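Local coordinates for protein YrdA (Escherichia coli, PDB 3TIO) that binds zinc at a histidine site between subunits and, as a homologue of gamma-class carbonic anhydrase, may have a related activity, at residues 45-50 against 64-69. The protein carries 1 engineered substitution. Numbering follows the deposited sequence.
Sequences RGDVHY and MLHVTH. With ZN (zinc ion), chain G.
Two rungs of the left-handed parallel beta-helix meet where the chain turns a corner, beside a zinc site shared between subunits. Strands 43-46 and 64-66 run parallel, joined by a nearly straight hydrogen bond from Arg45 N to Leu65 O (3.0 Å, 171°). On the same face Arg45 and His66 lie side by side, each with CG anti to the backbone N. Bends at chi2 and chi3 of Arg45 lay its guanidinium against the imidazole, the planes 37° apart and His66 NE2 over one face near its rim; NE2 and NH1, both donors, do not bond. Asp47 ties them together: OD1 takes Arg45 NH1 in the guanidinium plane in a 2.7 Å salt bridge, and OD2 takes His66 NE2 in the ring plane at 3.0 Å, both through syn lone pairs. Val48 N reaches OD2 from above the carboxylate plane. Packing is tightest where Val48 CG2 presses on buried Val67 CG2 (3.3 Å), while Val67 CG1 sits against Tyr50 O. Toward the partly exposed side the fit loosens: His49 CB meets Val67, but its ring turns outward. His66 ND1 and His69 NE2 bind zinc with His95 of the same chain and His90 of a second subunit, whose Asp61 also salt-bridges Arg45. With NE2 donating to Asp47, ND1 is left for the metal; the second-shell carboxylate orients the imidazole and would probably strengthen its donation to zinc.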
loop_
_atom_site.group_PDB
_atom_site.type_symbol
_atom_site.label_atom_id
_atom_site.label_comp_id
_atom_site.label_asym_id
_atom_site.label_seq_id
_atom_site.Cartn_x
_atom_site.Cartn_y
_atom_site.Cartn_z
ATOM N N ARG A 45 10.426 -6.946 -7.544
ATOM C CA ARG A 45 11.748 -6.475 -7.936
ATOM C C ARG A 45 12.846 -7.432 -7.477
ATOM O O ARG A 45 13.095 -7.588 -6.288
ATOM C CB ARG A 45 11.967 -5.063 -7.365
ATOM C CG ARG A 45 13.297 -4.401 -7.723
ATOM C CD ARG A 45 13.158 -2.881 -7.859
ATOM N NE ARG A 45 12.850 -2.171 -6.615
ATOM C CZ ARG A 45 13.762 -1.740 -5.747
ATOM N NH1 ARG A 45 15.053 -1.948 -5.971
ATOM N NH2 ARG A 45 13.385 -1.057 -4.671
ATOM N N GLY A 46 13.483 -8.087 -8.438
ATOM C CA GLY A 46 14.550 -9.014 -8.114
ATOM C C GLY A 46 15.826 -8.512 -8.750
ATOM O O GLY A 46 16.346 -9.124 -9.687
ATOM N N ASP A 47 16.328 -7.389 -8.247
ATOM C CA ASP A 47 17.536 -6.806 -8.802
ATOM C C ASP A 47 18.841 -7.229 -8.135
ATOM O O ASP A 47 19.701 -7.807 -8.801
ATOM C CB ASP A 47 17.422 -5.267 -8.867
ATOM C CG ASP A 47 16.750 -4.648 -7.646
ATOM O OD1 ASP A 47 16.462 -3.434 -7.716
ATOM O OD2 ASP A 47 16.515 -5.344 -6.633
ATOM N N VAL A 48 19.002 -6.962 -6.842
ATOM C CA VAL A 48 20.238 -7.351 -6.159
ATOM C C VAL A 48 20.296 -8.851 -5.888
ATOM O O VAL A 48 21.363 -9.405 -5.634
ATOM C CB VAL A 48 20.436 -6.582 -4.836
ATOM C CG1 VAL A 48 20.695 -5.115 -5.127
ATOM C CG2 VAL A 48 19.225 -6.740 -3.950
ATOM N N HIS A 49 19.139 -9.501 -5.929
ATOM C CA HIS A 49 19.064 -10.944 -5.746
ATOM C C HIS A 49 17.791 -11.413 -6.430
ATOM O O HIS A 49 17.024 -10.593 -6.933
ATOM C CB HIS A 49 19.071 -11.331 -4.266
ATOM C CG HIS A 49 19.834 -12.590 -3.988
ATOM N ND1 HIS A 49 19.475 -13.812 -4.517
ATOM C CD2 HIS A 49 20.969 -12.807 -3.280
ATOM C CE1 HIS A 49 20.355 -14.726 -4.150
ATOM N NE2 HIS A 49 21.272 -14.142 -3.398
ATOM N N TYR A 50 17.551 -12.717 -6.455
ATOM C CA TYR A 50 16.380 -13.229 -7.146
ATOM C C TYR A 50 15.134 -13.416 -6.300
ATOM O O TYR A 50 15.187 -13.449 -5.070
ATOM C CB TYR A 50 16.721 -14.561 -7.835
ATOM C CG TYR A 50 16.954 -15.730 -6.894
ATOM C CD1 TYR A 50 15.886 -16.416 -6.316
ATOM C CD2 TYR A 50 18.248 -16.149 -6.585
ATOM C CE1 TYR A 50 16.101 -17.496 -5.449
ATOM C CE2 TYR A 50 18.474 -17.222 -5.724
ATOM C CZ TYR A 50 17.400 -17.890 -5.160
ATOM O OH TYR A 50 17.628 -18.939 -4.299
ATOM N N MET A 64 3.790 -5.919 -2.765
ATOM C CA MET A 64 5.115 -5.405 -3.090
ATOM C C MET A 64 6.099 -6.468 -2.623
ATOM O O MET A 64 6.175 -6.777 -1.430
ATOM C CB MET A 64 5.354 -4.081 -2.354
ATOM C CG MET A 64 6.408 -3.165 -2.975
ATOM S SD MET A 64 8.102 -3.755 -2.806
ATOM C CE MET A 64 8.506 -4.183 -4.498
ATOM N N LEU A 65 6.827 -7.036 -3.576
ATOM C CA LEU A 65 7.795 -8.089 -3.297
ATOM C C LEU A 65 9.207 -7.644 -3.623
ATOM O O LEU A 65 9.491 -7.252 -4.753
ATOM C CB LEU A 65 7.467 -9.340 -4.121
ATOM C CG LEU A 65 6.361 -10.282 -3.637
ATOM C CD1 LEU A 65 5.051 -9.526 -3.462
ATOM C CD2 LEU A 65 6.195 -11.409 -4.642
ATOM N N HIS A 66 10.090 -7.702 -2.636
ATOM C CA HIS A 66 11.472 -7.328 -2.865
ATOM C C HIS A 66 12.396 -8.275 -2.120
ATOM O O HIS A 66 11.961 -9.071 -1.281
ATOM C CB HIS A 66 11.745 -5.886 -2.430
ATOM C CG HIS A 66 12.988 -5.303 -3.030
ATOM N ND1 HIS A 66 13.754 -4.353 -2.393
ATOM C CD2 HIS A 66 13.595 -5.536 -4.219
ATOM C CE1 HIS A 66 14.781 -4.028 -3.158
ATOM N NE2 HIS A 66 14.708 -4.732 -4.272
ATOM N N VAL A 67 13.677 -8.179 -2.447
ATOM C CA VAL A 67 14.708 -9.015 -1.854
ATOM C C VAL A 67 15.462 -8.250 -0.776
ATOM O O VAL A 67 15.311 -7.036 -0.640
ATOM C CB VAL A 67 15.706 -9.464 -2.934
ATOM C CG1 VAL A 67 14.993 -10.306 -3.980
ATOM C CG2 VAL A 67 16.333 -8.246 -3.592
ATOM N N THR A 68 16.269 -8.968 -0.001
ATOM C CA THR A 68 17.058 -8.338 1.045
ATOM C C THR A 68 18.134 -7.505 0.357
ATOM O O THR A 68 18.801 -7.976 -0.566
ATOM C CB THR A 68 17.714 -9.394 1.958
ATOM O OG1 THR A 68 16.695 -10.073 2.704
ATOM C CG2 THR A 68 18.686 -8.741 2.927
ATOM N N HIS A 69 18.288 -6.266 0.807
ATOM C CA HIS A 69 19.261 -5.349 0.223
ATOM C C HIS A 69 20.697 -5.745 0.529
ATOM O O HIS A 69 20.960 -6.527 1.443
ATOM C CB HIS A 69 19.025 -3.930 0.742
ATOM C CG HIS A 69 17.635 -3.423 0.520
ATOM N ND1 HIS A 69 17.236 -2.162 0.906
ATOM C CD2 HIS A 69 16.550 -4.004 -0.046
ATOM C CE1 HIS A 69 15.966 -1.987 0.589
ATOM N NE2 HIS A 69 15.528 -3.090 0.010
HETATM ZN ZN ZN G . 13.577 -3.624 -0.461
#